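Local coordinates for protein KLLA0F12672p (Kluyveromyces lactis, PDB 4M3O) that probably dephosphorylates the C-terminal domain of RNA polymerase II; the chain is the phosphatase's zinc-binding N-terminal domain, at residues D36-T40 against K41-D45. Sequence-based numbering, arbitrary orientation.
Sequences DLLIT and KDVKD
Leu37 O takes the last helical bond of helix 24-40: Lys41 N donates to it over 3.0 Å, with 141° at the hydrogen and the donor tilted 20° from the carbonyl plane. This is the helix C-terminus: Lys41 is the first residue to leave the helical conformation, and a short, weakly bonded strand at about 42-43 follows. Thr40 OG1 sits 2.9 Å from the same Leu37 O and 3.0 Å from Asp36 O, within hydrogen-bonding distance of both carbonyl oxygens; a chi1 of 47°, which puts OG1 between the backbone N and the carbonyl carbon, turns the hydroxyl back over the last turn.

The methylenes of Lys41 add an apolar contact. Its extended chain runs obliquely across Leu37, whose CD1 meets Lys41 CD at 3.8 Å, while NZ reaches on to a salt bridge with Glu7 of helix 5-13.

Beyond the turn, strand 42-43 pairs in parallel with strand 2-3, and Asp42 OD1 forms salt bridges with Arg68 and Arg73. Arg68 also donates to Leu38 O, tying helix end and strand to the same guanidinium group. The Val43 side chain lies about 12 Å from the zinc ion. The end of the buried Leu38 reaches Val43, crossing it so that Leu38 CD2 lies 3.7 Å from Val43 CG2.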
loop_
_atom_site.group_PDB
_atom_site.type_symbol
_atom_site.label_atom_id
_atom_site.label_comp_id
_atom_site.label_asym_id
_atom_site.label_seq_id
_atom_site.Cartn_x
_atom_site.Cartn_y
_atom_site.Cartn_z
ATOM N N ASP A 36 7.271 0.405 -5.238
ATOM C CA ASP A 36 8.099 -0.613 -5.887
ATOM C C ASP A 36 8.194 -1.910 -5.073
ATOM O O ASP A 36 8.123 -3.021 -5.643
ATOM C CB ASP A 36 9.522 -0.085 -6.120
ATOM C CG ASP A 36 9.756 0.411 -7.553
ATOM O OD1 ASP A 36 10.245 1.556 -7.711
ATOM O OD2 ASP A 36 9.494 -0.352 -8.524
ATOM N N LEU A 37 8.399 -1.779 -3.756
ATOM C CA LEU A 37 8.490 -2.950 -2.890
ATOM C C LEU A 37 7.161 -3.665 -2.882
ATOM O O LEU A 37 7.109 -4.904 -2.927
ATOM C CB LEU A 37 8.830 -2.550 -1.448
ATOM C CG LEU A 37 9.082 -3.754 -0.524
ATOM C CD1 LEU A 37 10.237 -4.601 -1.055
ATOM C CD2 LEU A 37 9.383 -3.273 0.895
ATOM N N LEU A 38 6.065 -2.901 -2.883
ATOM C CA LEU A 38 4.738 -3.577 -2.761
ATOM C C LEU A 38 4.167 -4.129 -4.074
ATOM O O LEU A 38 3.077 -4.686 -4.093
ATOM C CB LEU A 38 3.737 -2.630 -2.098
ATOM C CG LEU A 38 4.195 -2.186 -0.689
ATOM C CD1 LEU A 38 3.276 -1.173 -0.064
ATOM C CD2 LEU A 38 4.372 -3.399 0.205
ATOM N N ILE A 39 4.894 -3.970 -5.169
ATOM C CA ILE A 39 4.545 -4.676 -6.421
ATOM C C ILE A 39 5.419 -5.904 -6.708
ATOM O O ILE A 39 4.993 -6.804 -7.453
ATOM C CB ILE A 39 4.556 -3.737 -7.638
ATOM C CG1 ILE A 39 5.992 -3.335 -7.959
ATOM C CG2 ILE A 39 3.644 -2.556 -7.343
ATOM C CD1 ILE A 39 6.372 -3.605 -9.403
ATOM N N THR A 40 6.622 -5.932 -6.117
ATOM C CA THR A 40 7.532 -7.064 -6.187
ATOM C C THR A 40 7.123 -8.098 -5.173
ATOM O O THR A 40 7.268 -9.283 -5.451
ATOM C CB THR A 40 8.997 -6.642 -5.962
ATOM O OG1 THR A 40 9.096 -5.772 -4.826
ATOM C CG2 THR A 40 9.450 -5.881 -7.132
ATOM N N LYS A 41 6.561 -7.649 -4.037
ATOM C CA LYS A 41 6.185 -8.518 -2.902
ATOM C C LYS A 41 4.795 -8.166 -2.380
ATOM O O LYS A 41 4.297 -7.055 -2.650
ATOM C CB LYS A 41 7.149 -8.313 -1.731
ATOM C CG LYS A 41 8.563 -8.701 -2.066
ATOM C CD LYS A 41 9.534 -8.325 -0.965
ATOM C CE LYS A 41 10.891 -8.967 -1.265
ATOM N NZ LYS A 41 11.781 -8.952 -0.078
ATOM N N ASP A 42 4.194 -9.093 -1.627
ATOM C CA ASP A 42 2.890 -8.879 -1.015
ATOM C C ASP A 42 3.159 -8.631 0.432
ATOM O O ASP A 42 4.216 -9.000 0.922
ATOM C CB ASP A 42 1.977 -10.066 -1.231
ATOM C CG ASP A 42 1.884 -10.465 -2.723
ATOM O OD1 ASP A 42 1.815 -9.574 -3.600
ATOM O OD2 ASP A 42 1.858 -11.681 -3.018
ATOM N N VAL A 43 2.204 -8.011 1.115
ATOM C CA VAL A 43 2.334 -7.619 2.516
ATOM C C VAL A 43 2.047 -8.823 3.402
ATOM O O VAL A 43 1.085 -9.534 3.214
ATOM C CB VAL A 43 1.356 -6.499 2.883
ATOM C CG1 VAL A 43 1.271 -6.341 4.398
ATOM C CG2 VAL A 43 1.771 -5.209 2.164
ATOM N N LYS A 44 2.892 -9.075 4.380
ATOM C CA LYS A 44 2.800 -10.361 4.993
ATOM C C LYS A 44 1.631 -10.458 5.941
ATOM O O LYS A 44 0.991 -11.474 5.996
ATOM C CB LYS A 44 4.121 -10.743 5.599
ATOM C CG LYS A 44 4.375 -10.274 7.003
ATOM C CD LYS A 44 5.529 -11.081 7.585
ATOM C CE LYS A 44 5.331 -12.581 7.382
ATOM N NZ LYS A 44 4.001 -13.010 7.910
ATOM N N ASP A 45 1.295 -9.409 6.657
ATOM C CA ASP A 45 0.349 -9.545 7.719
ATOM C C ASP A 45 -0.348 -8.231 8.023
ATOM O O ASP A 45 -0.007 -7.159 7.492
ATOM C CB ASP A 45 1.114 -10.001 9.018
ATOM C CG ASP A 45 2.317 -9.064 9.363
ATOM O OD1 ASP A 45 3.254 -9.458 10.130
ATOM O OD2 ASP A 45 2.365 -7.932 8.813
#